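Long-range contacts in aminoglycoside 3'-phosphotransferase AphA1-IAB (Acinetobacter baumannii, PDB 4GKH), which transfers a phosphate group to the 3'-hydroxyl of kanamycin and related aminoglycosides, thereby conferring resistance to these antibiotics: residues A[64-69]-A[86-91]; A[78-83]-A[126-131]; A[138-143]-A[221-226]; A[225-230]-A[247-252]. All coordinates share one frame; numbering follows the deposited sequence. Where two conformers were deposited one is given.

Contact 1: residues A[64-69]-A[86-91]; sequences NDVTDE and KHFIRT
In the N-terminal lobe of the kinase-like fold, N64 and T67 of helix 61-76 meet F88 and R90 of strand 85-91, where the helix packs against the five-stranded antiparallel sheet. F88 and R90 both project toward the helix. R90 CG is anti to the backbone N and the chain bends at chi2 (66°), which places CD; the guanidinium holds two helix side chains. NH1 donates to T67 OG1 (3.0 Å, 134° at the hydrogen), while NH2 reaches N64 OD1 at 3.3 Å from above the amide carbonyl plane; a weak bond from NH1 to the same oxygen accompanies it. T67 OG1 is also bonded to A63 O, one turn earlier. The F88 ring meets T67 from the strand side, its CZ 3.6 Å from OG1, which lies at the ring edge, and its CE1 4.2 Å from V66 CG1. V66 also packs on L97 of strand 94-100. Farther along helix 61-76, E69 forms a salt bridge with K56 of strand 53-59, probably the counterpart of the lysine-glutamate pair of protein kinases.

Contact 2: residues A[78-83]-A[126-131]; sequences AFMPLP and AVFLRR
M80, present as selenomethionine, and P81 meet F128 and R131 of helix 118-133. The main interaction is CH-pi: M80 CE lies over one face of the F128 ring, 3.6 Å from its centroid and displaced toward the rim, with CE1 and CZ of the ring nearest. The M80 chain is bent at chi2 (-65°) and again at chi3 (-71°), the latter turning CE onto the ring. Its SE atom stands farther off, 5.5 Å from the centroid, in an oblique Met-aromatic contact. Apolar packing adds the proline: P81 CG meets the edge of the same ring, 3.8 Å from F128 CE2, the two side chains approaching tip to tip. Van der Waals contacts with the arginine complete the group. M80 SE lies 4.1 Å from R131 CB, P81 CD is 3.5 Å from R131 NH1, and M80 CE also lies over one face of the R131 guanidinium. F128 packs on L212 and C215 of strand 211-215, and P81 shares a backbone hydrogen bond with C215. Cohesion thus rests on dispersion between the thioether (selenium here), the proline and the ring rather than on directional polar bonds; R131 adds CB beside selenium and its guanidinium against proline and methyl, at the more exposed margin.

Contact 3: residues A[138-143]-A[221-226]; sequences CNCPFN and VGIADR
C140 and I223 face each other through their first torsions. CG1 of I223 is anti to its carbonyl carbon (chi1 -60°) and meets C140 CB at 4.0 Å, while SG of C140, anti to its backbone N (chi1 -175°), also comes to 4.0 Å from I223 CG1. I223 CD1 lies 3.8 Å from C140 O. The thiol also serves the backbone of its own loop, with F142 N donating to C140 SG over a long 3.6 Å. Between the segments the central bond is I223 N to F142 O, 2.8 Å and nearly straight at 173°, although the donor is tilted from the carbonyl plane. Here the chains pass very close, with the CA atoms of F142 and G222 only 4.5 Å apart and the glycine bringing no side chain between them. F142 CB rests 3.6 Å from V221 O. A water donates to N143 O at 2.9 Å and, weakly, to V221 O, joining the two segments beside the direct bond. From helix 61-76, R72 NE donates to V221 O, and the same residue makes a cation-pi contact with F142. The pairing is an isolated beta bridge, N143 with I223, fastening the 138-143 loop to the segment just after D217 and R220 of the ligand pockets; D217 probably corresponds to the aspartate of the kinase DFG motif.

Contact 4: residues A[225-230]-A[247-252]; sequences DRYQDL and RLFQKY
L230 sits between F249 and Y252, its two methyl groups serving different rings. CD2 lies over the centre of the Y252 ring in a CH-pi contact, 3.9 Å from the centroid and 11° off the normal. CD1 touches F249 CE1 at 3.9 Å and, within its own helix, also covers a face of the Y227 ring. Y227 and F249 then close against each other, CE2 to CE1 3.7 Å, with the ring planes at an oblique 37°. To one side, L248 CD2 packs 4.0 Å from the carbonyl oxygen of L230. Farther out the contact becomes polar. R226 CG takes the crowded position between the backbone N and the carbonyl carbon (chi1 65°); the chain then runs extended and bends at chi3, placing NE. R226 NH1 donates to Y252 OH at 2.8 Å, the oxygen lying in the guanidinium plane. NE of R226 forms a salt bridge with D192, and Y252 OH is also hydrogen-bonded to H133 ND1, while Y227 OH bonds to D258 N. The three aromatic rings are thus buried around a leucine, and both tyrosine hydroxyls keep partners. The nearby arginine charge, offset by D192, would tend to polarise the Y252 hydroxyl that accepts its N-H.

In the fold
Contacts 1 and 2 cross along the chain, whereas contacts 3 and 4 follow one another, sharing D225 and R226 where strand 224-225 leads into helix 227-237. Contact 1 belongs to the N-terminal lobe; its centre is about 30 Å from that of contact 4, on the opposite side of the chain's centre. Contact 2 joins the connection between helix 61-76 and strand 85-91 to helix 118-133, tying the two lobes near P83 of the inhibitor pocket. Its centre is about 14 Å from those of contacts 3 and 4. F79 packs on N139 of contact 3, while R130 and L129 reach Y252 and D229 of contact 4. Helix 118-133 thus takes part in contact 2 and also packs on both segments of contact 4.

Contact 1: residues A[64-69]-A[86-91]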
loop_
_atom_site.group_PDB
_atom_site.type_symbol
_atom_site.label_atom_id
_atom_site.label_comp_id
_atom_site.label_asym_id
_atom_site.label_seq_id
_atom_site.Cartn_x
_atom_site.Cartn_y
_atom_site.Cartn_z
ATOM N N ASN A 64 12.005 3.098 11.457
ATOM C CA ASN A 64 11.693 4.260 10.623
ATOM C C ASN A 64 10.455 4.030 9.753
ATOM O O ASN A 64 9.606 4.919 9.604
ATOM C CB ASN A 64 12.895 4.626 9.761
ATOM C CG ASN A 64 14.079 5.040 10.599
ATOM O OD1 ASN A 64 13.913 5.713 11.612
ATOM N ND2 ASN A 64 15.270 4.611 10.209
ATOM N N ASP A 65 10.346 2.830 9.198
ATOM C CA ASP A 65 9.187 2.490 8.371
ATOM C C ASP A 65 7.890 2.574 9.157
ATOM O O ASP A 65 6.887 3.098 8.666
ATOM C CB ASP A 65 9.352 1.088 7.779
ATOM C CG ASP A 65 10.513 1.004 6.792
ATOM O OD1 ASP A 65 10.649 1.902 5.937
ATOM O OD2 ASP A 65 11.297 0.041 6.882
ATOM N N VAL A 66 7.905 2.053 10.377
ATOM C CA VAL A 66 6.725 2.107 11.231
ATOM C C VAL A 66 6.383 3.563 11.633
ATOM O O VAL A 66 5.212 3.968 11.661
ATOM C CB VAL A 66 6.918 1.215 12.473
ATOM C CG1 VAL A 66 5.717 1.348 13.430
ATOM C CG2 VAL A 66 7.099 -0.226 12.037
ATOM N N THR A 67 7.410 4.353 11.914
ATOM C CA THR A 67 7.215 5.774 12.237
ATOM C C THR A 67 6.615 6.512 11.045
ATOM O O THR A 67 5.722 7.362 11.211
ATOM C CB THR A 67 8.535 6.448 12.647
ATOM O OG1 THR A 67 9.106 5.738 13.751
ATOM C CG2 THR A 67 8.289 7.895 13.059
ATOM N N ASP A 68 7.080 6.160 9.841
ATOM C CA ASP A 68 6.572 6.762 8.612
ATOM C C ASP A 68 5.082 6.467 8.481
ATOM O O ASP A 68 4.290 7.348 8.111
ATOM C CB ASP A 68 7.269 6.185 7.371
ATOM C CG ASP A 68 8.694 6.669 7.212
ATOM O OD1 ASP A 68 9.071 7.656 7.878
ATOM O OD2 ASP A 68 9.430 6.063 6.400
ATOM N N GLU A 69 4.693 5.231 8.785
ATOM C CA GLU A 69 3.276 4.895 8.673
ATOM C C GLU A 69 2.450 5.661 9.672
ATOM O O GLU A 69 1.377 6.158 9.337
ATOM C CB GLU A 69 2.964 3.399 8.790
ATOM C CG GLU A 69 1.447 3.206 8.684
ATOM C CD GLU A 69 0.985 1.780 8.599
ATOM O OE1 GLU A 69 1.608 0.897 9.225
ATOM O OE2 GLU A 69 -0.030 1.558 7.902
ATOM N N LYS A 86 -4.279 4.081 18.202
ATOM C CA LYS A 86 -4.551 4.061 19.624
ATOM C C LYS A 86 -3.344 4.474 20.480
ATOM O O LYS A 86 -3.516 5.128 21.496
ATOM C CB LYS A 86 -5.116 2.702 20.059
ATOM C CG LYS A 86 -6.601 2.520 19.692
ATOM C CD LYS A 86 -7.484 3.602 20.333
ATOM C CE LYS A 86 -8.948 3.508 19.887
ATOM N NZ LYS A 86 -9.646 2.282 20.389
ATOM N N HIS A 87 -2.133 4.105 20.058
ATOM C CA HIS A 87 -0.940 4.414 20.849
ATOM C C HIS A 87 0.261 4.262 19.936
ATOM O O HIS A 87 0.275 3.401 19.054
ATOM C CB HIS A 87 -0.835 3.431 22.022
ATOM C CG HIS A 87 -0.102 3.956 23.220
ATOM N ND1 HIS A 87 -0.642 3.928 24.488
ATOM C CD2 HIS A 87 1.137 4.485 23.352
ATOM C CE1 HIS A 87 0.226 4.432 25.348
ATOM N NE2 HIS A 87 1.315 4.779 24.685
ATOM N N PHE A 88 1.263 5.121 20.105
ATOM C CA PHE A 88 2.502 4.938 19.348
ATOM C C PHE A 88 3.670 5.304 20.248
ATOM O O PHE A 88 3.579 6.230 21.047
ATOM C CB PHE A 88 2.512 5.779 18.065
ATOM C CG PHE A 88 3.853 5.801 17.356
ATOM C CD1 PHE A 88 4.162 4.845 16.389
ATOM C CD2 PHE A 88 4.790 6.789 17.646
ATOM C CE1 PHE A 88 5.412 4.866 15.740
ATOM C CE2 PHE A 88 6.021 6.822 16.999
ATOM C CZ PHE A 88 6.334 5.861 16.043
ATOM N N ILE A 89 4.759 4.548 20.123
ATOM C CA ILE A 89 5.942 4.803 20.926
ATOM C C ILE A 89 7.162 4.693 20.023
ATOM O O ILE A 89 7.251 3.800 19.192
ATOM C CB ILE A 89 6.077 3.790 22.087
ATOM C CG1 ILE A 89 4.833 3.816 22.978
ATOM C CG2 ILE A 89 7.327 4.077 22.920
ATOM C CD1 ILE A 89 4.840 2.780 24.075
ATOM N N ARG A 90 8.089 5.632 20.187
ATOM C CA ARG A 90 9.349 5.583 19.466
ATOM C C ARG A 90 10.485 5.768 20.466
ATOM O O ARG A 90 10.523 6.760 21.207
ATOM C CB ARG A 90 9.427 6.683 18.402
ATOM C CG ARG A 90 10.784 6.732 17.674
ATOM C CD ARG A 90 10.975 5.454 16.855
ATOM N NE ARG A 90 12.354 5.230 16.418
ATOM C CZ ARG A 90 12.804 5.541 15.207
ATOM N NH1 ARG A 90 11.983 6.103 14.329
ATOM N NH2 ARG A 90 14.068 5.294 14.875
ATOM N N THR A 91 11.395 4.803 20.486
ATOM C CA THR A 91 12.671 4.948 21.174
ATOM C C THR A 91 13.752 4.885 20.077
ATOM O O THR A 91 13.406 4.667 18.914
ATOM C CB THR A 91 12.847 3.862 22.260
ATOM O OG1 THR A 91 12.781 2.566 21.662
ATOM C CG2 THR A 91 11.758 3.987 23.318
#

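Contact 2: residues A[78-83]-A[126-131]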
loop_
_atom_site.group_PDB
_atom_site.type_symbol
_atom_site.label_atom_id
_atom_site.label_comp_id
_atom_site.label_asym_id
_atom_site.label_seq_id
_atom_site.Cartn_x
_atom_site.Cartn_y
_atom_site.Cartn_z
ATOM N N ALA A 78 -7.956 12.490 8.132
ATOM C CA ALA A 78 -8.853 13.624 7.920
ATOM C C ALA A 78 -9.608 13.497 6.596
ATOM O O ALA A 78 -10.695 14.088 6.420
ATOM C CB ALA A 78 -8.078 14.924 7.962
ATOM N N PHE A 79 -9.044 12.710 5.676
ATOM C CA PHE A 79 -9.565 12.626 4.305
ATOM C C PHE A 79 -10.152 11.271 3.863
ATOM O O PHE A 79 -11.034 11.215 2.995
ATOM C CB PHE A 79 -8.477 13.064 3.319
ATOM C CG PHE A 79 -7.895 14.404 3.626
ATOM C CD1 PHE A 79 -8.515 15.559 3.174
ATOM C CD2 PHE A 79 -6.739 14.520 4.385
ATOM C CE1 PHE A 79 -7.987 16.795 3.454
ATOM C CE2 PHE A 79 -6.200 15.760 4.676
ATOM C CZ PHE A 79 -6.820 16.901 4.216
HETATM N N MSE A 80 -9.671 10.180 4.446
HETATM C CA MSE A 80 -10.029 8.839 3.997
HETATM C C MSE A 80 -10.216 7.914 5.196
HETATM O O MSE A 80 -9.624 8.150 6.251
HETATM C CB MSE A 80 -8.904 8.278 3.097
HETATM C CG MSE A 80 -8.662 9.101 1.824
HETATM SE SE MSE A 80 -10.164 9.083 0.605
HETATM C CE MSE A 80 -9.997 7.225 0.015
ATOM N N PRO A 81 -11.007 6.842 5.031
ATOM C CA PRO A 81 -11.190 5.847 6.102
ATOM C C PRO A 81 -9.966 4.940 6.272
ATOM O O PRO A 81 -9.620 4.221 5.341
ATOM C CB PRO A 81 -12.394 5.032 5.624
ATOM C CG PRO A 81 -12.379 5.179 4.145
ATOM C CD PRO A 81 -11.862 6.560 3.864
ATOM N N LEU A 82 -9.342 4.979 7.454
ATOM C CA LEU A 82 -8.092 4.259 7.752
ATOM C C LEU A 82 -8.202 3.740 9.174
ATOM O O LEU A 82 -9.110 4.165 9.909
ATOM C CB LEU A 82 -6.909 5.240 7.758
ATOM C CG LEU A 82 -6.704 6.256 6.651
ATOM C CD1 LEU A 82 -5.391 6.958 6.868
ATOM C CD2 LEU A 82 -6.682 5.530 5.368
ATOM N N PRO A 83 -7.271 2.852 9.594
ATOM C CA PRO A 83 -7.309 2.445 11.005
ATOM C C PRO A 83 -7.087 3.656 11.895
ATOM O O PRO A 83 -6.465 4.620 11.450
ATOM C CB PRO A 83 -6.110 1.507 11.133
ATOM C CG PRO A 83 -5.906 0.955 9.750
ATOM C CD PRO A 83 -6.240 2.108 8.831
ATOM N N ALA A 126 -12.170 1.637 -8.053
ATOM C CA ALA A 126 -11.967 2.849 -8.858
ATOM C C ALA A 126 -12.539 4.076 -8.158
ATOM O O ALA A 126 -11.895 5.136 -8.109
ATOM C CB ALA A 126 -12.593 2.694 -10.261
ATOM N N VAL A 127 -13.736 3.927 -7.599
ATOM C CA VAL A 127 -14.391 5.042 -6.909
ATOM C C VAL A 127 -13.541 5.513 -5.732
ATOM O O VAL A 127 -13.357 6.720 -5.499
ATOM C CB VAL A 127 -15.795 4.646 -6.380
ATOM C CG1 VAL A 127 -16.325 5.713 -5.420
ATOM C CG2 VAL A 127 -16.773 4.413 -7.536
ATOM N N PHE A 128 -13.004 4.540 -5.003
ATOM C CA PHE A 128 -12.192 4.804 -3.823
ATOM C C PHE A 128 -10.887 5.491 -4.214
ATOM O O PHE A 128 -10.437 6.420 -3.541
ATOM C CB PHE A 128 -11.910 3.479 -3.101
ATOM C CG PHE A 128 -11.320 3.631 -1.720
ATOM C CD1 PHE A 128 -9.945 3.697 -1.534
ATOM C CD2 PHE A 128 -12.140 3.666 -0.602
ATOM C CE1 PHE A 128 -9.395 3.828 -0.253
ATOM C CE2 PHE A 128 -11.598 3.789 0.676
ATOM C CZ PHE A 128 -10.217 3.853 0.844
ATOM N N LEU A 129 -10.279 5.027 -5.295
ATOM C CA LEU A 129 -9.045 5.604 -5.799
ATOM C C LEU A 129 -9.289 7.015 -6.332
ATOM O O LEU A 129 -8.470 7.918 -6.115
ATOM C CB LEU A 129 -8.426 4.693 -6.872
ATOM C CG LEU A 129 -6.999 5.015 -7.329
ATOM C CD1 LEU A 129 -6.046 5.000 -6.140
ATOM C CD2 LEU A 129 -6.529 4.023 -8.394
ATOM N N ARG A 130 -10.425 7.217 -7.000
ATOM C CA ARG A 130 -10.798 8.551 -7.453
ATOM C C ARG A 130 -10.912 9.520 -6.272
ATOM O O ARG A 130 -10.466 10.665 -6.365
ATOM C CB ARG A 130 -12.118 8.528 -8.258
ATOM C CG ARG A 130 -11.955 8.090 -9.715
ATOM C CD ARG A 130 -13.293 7.767 -10.363
ATOM N NE ARG A 130 -14.179 8.924 -10.395
ATOM C CZ ARG A 130 -14.184 9.835 -11.365
ATOM N NH1 ARG A 130 -13.346 9.726 -12.391
ATOM N NH2 ARG A 130 -15.030 10.856 -11.309
ATOM N N ARG A 131 -11.506 9.060 -5.171
ATOM C CA ARG A 131 -11.610 9.883 -3.958
ATOM C C ARG A 131 -10.232 10.287 -3.469
ATOM O O ARG A 131 -9.964 11.477 -3.240
ATOM C CB ARG A 131 -12.322 9.139 -2.825
ATOM C CG ARG A 131 -13.826 9.066 -2.937
ATOM C CD ARG A 131 -14.395 8.123 -1.882
ATOM N NE ARG A 131 -14.138 8.582 -0.516
ATOM C CZ ARG A 131 -14.358 7.845 0.572
ATOM N NH1 ARG A 131 -14.104 8.340 1.776
ATOM N NH2 ARG A 131 -14.835 6.610 0.456
#

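Contact 3: residues A[138-143]-A[221-226]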
loop_
_atom_site.group_PDB
_atom_site.type_symbol
_atom_site.label_atom_id
_atom_site.label_comp_id
_atom_site.label_asym_id
_atom_site.label_seq_id
_atom_site.Cartn_x
_atom_site.Cartn_y
_atom_site.Cartn_z
ATOM N N CYS A 138 -2.313 20.442 -2.175
ATOM C CA CYS A 138 -1.898 21.484 -1.225
ATOM C C CYS A 138 -2.099 21.070 0.240
ATOM O O CYS A 138 -1.550 21.699 1.147
ATOM C CB CYS A 138 -2.624 22.799 -1.494
ATOM S SG CYS A 138 -4.425 22.755 -1.224
ATOM N N ASN A 139 -2.863 20.004 0.468
ATOM C CA ASN A 139 -3.112 19.505 1.814
ATOM C C ASN A 139 -2.014 18.565 2.316
ATOM O O ASN A 139 -1.959 18.258 3.504
ATOM C CB ASN A 139 -4.440 18.743 1.848
ATOM C CG ASN A 139 -5.645 19.644 1.643
ATOM O OD1 ASN A 139 -5.987 20.432 2.510
ATOM N ND2 ASN A 139 -6.306 19.510 0.500
ATOM N N CYS A 140 -1.153 18.105 1.414
ATOM C CA CYS A 140 -0.297 16.949 1.704
ATOM C C CYS A 140 1.168 17.297 1.975
ATOM O O CYS A 140 1.852 17.821 1.097
ATOM C CB CYS A 140 -0.379 15.921 0.569
ATOM S SG CYS A 140 0.560 14.393 0.928
ATOM N N PRO A 141 1.647 17.022 3.204
ATOM C CA PRO A 141 3.001 17.423 3.603
ATOM C C PRO A 141 4.039 16.355 3.243
ATOM O O PRO A 141 5.221 16.472 3.624
ATOM C CB PRO A 141 2.880 17.542 5.128
ATOM C CG PRO A 141 1.919 16.473 5.484
ATOM C CD PRO A 141 0.920 16.390 4.320
ATOM N N PHE A 142 3.621 15.328 2.514
ATOM C CA PHE A 142 4.532 14.229 2.176
ATOM C C PHE A 142 4.923 14.167 0.698
ATOM O O PHE A 142 4.076 14.251 -0.210
ATOM C CB PHE A 142 3.955 12.874 2.619
ATOM C CG PHE A 142 3.571 12.832 4.064
ATOM C CD1 PHE A 142 4.548 12.887 5.053
ATOM C CD2 PHE A 142 2.236 12.762 4.443
ATOM C CE1 PHE A 142 4.193 12.877 6.394
ATOM C CE2 PHE A 142 1.879 12.733 5.772
ATOM C CZ PHE A 142 2.860 12.792 6.754
ATOM N N ASN A 143 6.217 13.985 0.469
ATOM C CA ASN A 143 6.770 13.869 -0.873
ATOM C C ASN A 143 7.048 12.415 -1.183
ATOM O O ASN A 143 7.867 11.795 -0.506
ATOM C CB ASN A 143 8.091 14.656 -0.964
ATOM C CG ASN A 143 8.879 14.344 -2.231
ATOM O OD1 ASN A 143 8.302 14.153 -3.309
ATOM N ND2 ASN A 143 10.205 14.283 -2.107
ATOM N N VAL A 221 2.422 6.721 1.619
ATOM C CA VAL A 221 1.582 7.864 1.218
ATOM C C VAL A 221 2.391 9.134 0.934
ATOM O O VAL A 221 3.276 9.505 1.708
ATOM C CB VAL A 221 0.477 8.186 2.287
ATOM C CG1 VAL A 221 -0.110 9.595 2.080
ATOM C CG2 VAL A 221 -0.640 7.159 2.222
ATOM N N GLY A 222 2.074 9.806 -0.172
ATOM C CA GLY A 222 2.660 11.101 -0.467
ATOM C C GLY A 222 2.298 11.562 -1.861
ATOM O O GLY A 222 1.644 10.825 -2.608
ATOM N N ILE A 223 2.695 12.786 -2.208
ATOM C CA ILE A 223 2.463 13.284 -3.560
ATOM C C ILE A 223 3.321 12.502 -4.576
ATOM O O ILE A 223 4.541 12.413 -4.436
ATOM C CB ILE A 223 2.736 14.788 -3.670
ATOM C CG1 ILE A 223 1.810 15.572 -2.716
ATOM C CG2 ILE A 223 2.561 15.245 -5.127
ATOM C CD1 ILE A 223 2.141 17.070 -2.588
ATOM N N ALA A 224 2.669 11.934 -5.587
ATOM C CA ALA A 224 3.345 11.183 -6.652
ATOM C C ALA A 224 2.464 11.164 -7.905
ATOM O O ALA A 224 1.347 11.692 -7.901
ATOM C CB ALA A 224 3.661 9.771 -6.181
ATOM N N ASP A 225 2.954 10.579 -8.992
ATOM C CA ASP A 225 2.129 10.493 -10.205
ATOM C C ASP A 225 0.953 9.547 -9.929
ATOM O O ASP A 225 1.117 8.570 -9.205
ATOM C CB ASP A 225 2.965 9.983 -11.391
ATOM C CG ASP A 225 2.193 10.005 -12.693
ATOM O OD1 ASP A 225 1.484 9.015 -12.978
ATOM O OD2 ASP A 225 2.285 11.015 -13.422
ATOM N N ARG A 226 -0.221 9.813 -10.512
ATOM C CA ARG A 226 -1.385 8.946 -10.250
ATOM C C ARG A 226 -1.148 7.481 -10.661
ATOM O O ARG A 226 -1.756 6.569 -10.108
ATOM C CB ARG A 226 -2.672 9.508 -10.885
ATOM C CG ARG A 226 -2.683 9.577 -12.400
ATOM C CD ARG A 226 -3.995 10.187 -12.943
ATOM N NE ARG A 226 -4.028 11.645 -12.861
ATOM C CZ ARG A 226 -4.907 12.351 -12.148
ATOM N NH1 ARG A 226 -5.851 11.750 -11.442
ATOM N NH2 ARG A 226 -4.844 13.675 -12.142
HETATM O O HOH W 1 6.660 9.995 1.443
#

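Contact 4: residues A[225-230]-A[247-252]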
loop_
_atom_site.group_PDB
_atom_site.type_symbol
_atom_site.label_atom_id
_atom_site.label_comp_id
_atom_site.label_asym_id
_atom_site.label_seq_id
_atom_site.Cartn_x
_atom_site.Cartn_y
_atom_site.Cartn_z
ATOM N N ASP A 225 2.954 10.579 -8.992
ATOM C CA ASP A 225 2.129 10.493 -10.205
ATOM C C ASP A 225 0.953 9.547 -9.929
ATOM O O ASP A 225 1.117 8.570 -9.205
ATOM C CB ASP A 225 2.965 9.983 -11.391
ATOM C CG ASP A 225 2.193 10.005 -12.693
ATOM O OD1 ASP A 225 1.484 9.015 -12.978
ATOM O OD2 ASP A 225 2.285 11.015 -13.422
ATOM N N ARG A 226 -0.221 9.813 -10.512
ATOM C CA ARG A 226 -1.385 8.946 -10.250
ATOM C C ARG A 226 -1.148 7.481 -10.661
ATOM O O ARG A 226 -1.756 6.569 -10.108
ATOM C CB ARG A 226 -2.672 9.508 -10.885
ATOM C CG ARG A 226 -2.683 9.577 -12.400
ATOM C CD ARG A 226 -3.995 10.187 -12.943
ATOM N NE ARG A 226 -4.028 11.645 -12.861
ATOM C CZ ARG A 226 -4.907 12.351 -12.148
ATOM N NH1 ARG A 226 -5.851 11.750 -11.442
ATOM N NH2 ARG A 226 -4.844 13.675 -12.142
ATOM N N TYR A 227 -0.244 7.246 -11.609
ATOM C CA TYR A 227 0.048 5.869 -12.029
ATOM C C TYR A 227 0.797 5.031 -10.976
ATOM O O TYR A 227 0.917 3.813 -11.113
ATOM C CB TYR A 227 0.780 5.847 -13.380
ATOM C CG TYR A 227 -0.149 5.990 -14.570
ATOM C CD1 TYR A 227 -0.744 7.213 -14.872
ATOM C CD2 TYR A 227 -0.419 4.903 -15.400
ATOM C CE1 TYR A 227 -1.605 7.349 -15.955
ATOM C CE2 TYR A 227 -1.272 5.029 -16.488
ATOM C CZ TYR A 227 -1.858 6.256 -16.764
ATOM O OH TYR A 227 -2.697 6.377 -17.854
ATOM N N GLN A 228 1.298 5.668 -9.920
ATOM C CA GLN A 228 1.861 4.896 -8.812
ATOM C C GLN A 228 0.816 3.950 -8.233
ATOM O O GLN A 228 1.117 2.810 -7.888
ATOM C CB GLN A 228 2.369 5.814 -7.689
ATOM C CG GLN A 228 2.728 5.045 -6.397
ATOM C CD GLN A 228 3.857 4.039 -6.608
ATOM O OE1 GLN A 228 4.663 4.184 -7.527
ATOM N NE2 GLN A 228 3.917 3.009 -5.753
ATOM N N ASP A 229 -0.419 4.424 -8.127
ATOM C CA ASP A 229 -1.488 3.606 -7.557
ATOM C C ASP A 229 -2.154 2.762 -8.628
ATOM O O ASP A 229 -2.464 1.591 -8.405
ATOM C CB ASP A 229 -2.527 4.490 -6.836
ATOM C CG ASP A 229 -1.967 5.117 -5.532
ATOM O OD1 ASP A 229 -1.009 4.542 -4.945
ATOM O OD2 ASP A 229 -2.493 6.177 -5.109
ATOM N N LEU A 230 -2.377 3.364 -9.790
ATOM C CA LEU A 230 -3.018 2.654 -10.879
ATOM C C LEU A 230 -2.194 1.429 -11.284
ATOM O O LEU A 230 -2.762 0.371 -11.542
ATOM C CB LEU A 230 -3.225 3.573 -12.075
ATOM C CG LEU A 230 -4.294 4.659 -11.950
ATOM C CD1 LEU A 230 -4.056 5.712 -13.021
ATOM C CD2 LEU A 230 -5.703 4.048 -12.074
ATOM N N ARG A 247 -11.146 -2.517 -17.017
ATOM C CA ARG A 247 -12.261 -1.889 -16.312
ATOM C C ARG A 247 -11.801 -0.890 -15.247
ATOM O O ARG A 247 -12.469 0.123 -15.003
ATOM C CB ARG A 247 -13.178 -2.940 -15.680
ATOM C CG ARG A 247 -14.391 -2.346 -14.956
ATOM C CD ARG A 247 -15.354 -3.438 -14.507
ATOM N NE ARG A 247 -16.652 -2.895 -14.118
ATOM C CZ ARG A 247 -17.765 -3.040 -14.824
ATOM N NH1 ARG A 247 -17.754 -3.737 -15.960
ATOM N NH2 ARG A 247 -18.897 -2.506 -14.385
ATOM N N LEU A 248 -10.669 -1.186 -14.615
ATOM C CA LEU A 248 -10.100 -0.297 -13.612
ATOM C C LEU A 248 -9.826 1.081 -14.205
ATOM O O LEU A 248 -10.256 2.087 -13.657
ATOM C CB LEU A 248 -8.814 -0.880 -13.037
ATOM C CG LEU A 248 -8.058 0.123 -12.166
ATOM C CD1 LEU A 248 -8.900 0.510 -10.954
ATOM C CD2 LEU A 248 -6.679 -0.458 -11.757
ATOM N N PHE A 249 -9.111 1.116 -15.325
ATOM C CA PHE A 249 -8.865 2.377 -16.022
ATOM C C PHE A 249 -10.148 3.055 -16.503
ATOM O O PHE A 249 -10.325 4.264 -16.306
ATOM C CB PHE A 249 -7.911 2.177 -17.195
ATOM C CG PHE A 249 -6.472 2.141 -16.791
ATOM C CD1 PHE A 249 -5.817 3.302 -16.430
ATOM C CD2 PHE A 249 -5.770 0.947 -16.775
ATOM C CE1 PHE A 249 -4.486 3.275 -16.053
ATOM C CE2 PHE A 249 -4.441 0.916 -16.406
ATOM C CZ PHE A 249 -3.802 2.080 -16.036
ATOM N N GLN A 250 -11.027 2.285 -17.149
ATOM C CA GLN A 250 -12.292 2.818 -17.632
ATOM C C GLN A 250 -13.099 3.532 -16.547
ATOM O O GLN A 250 -13.515 4.678 -16.734
ATOM C CB GLN A 250 -13.143 1.715 -18.263
ATOM C CG GLN A 250 -14.576 2.142 -18.578
ATOM C CD GLN A 250 -14.653 3.144 -19.706
ATOM O OE1 GLN A 250 -15.598 3.931 -19.788
ATOM N NE2 GLN A 250 -13.659 3.121 -20.590
ATOM N N LYS A 251 -13.321 2.856 -15.423
ATOM C CA LYS A 251 -14.151 3.398 -14.344
ATOM C C LYS A 251 -13.441 4.546 -13.640
ATOM O O LYS A 251 -14.076 5.477 -13.166
ATOM C CB LYS A 251 -14.526 2.293 -13.343
ATOM C CG LYS A 251 -15.495 1.259 -13.971
ATOM C CD LYS A 251 -16.798 1.917 -14.335
ATOM C CE LYS A 251 -17.760 0.937 -14.978
ATOM N NZ LYS A 251 -19.134 1.512 -14.987
ATOM N N TYR A 252 -12.117 4.475 -13.584
ATOM C CA TYR A 252 -11.318 5.532 -12.946
ATOM C C TYR A 252 -11.428 6.826 -13.763
ATOM O O TYR A 252 -11.352 7.931 -13.224
ATOM C CB TYR A 252 -9.854 5.090 -12.837
ATOM C CG TYR A 252 -8.935 6.146 -12.279
ATOM C CD1 TYR A 252 -8.775 6.303 -10.908
ATOM C CD2 TYR A 252 -8.217 6.978 -13.125
ATOM C CE1 TYR A 252 -7.912 7.259 -10.392
ATOM C CE2 TYR A 252 -7.365 7.937 -12.624
ATOM C CZ TYR A 252 -7.215 8.071 -11.260
ATOM O OH TYR A 252 -6.362 9.028 -10.780
#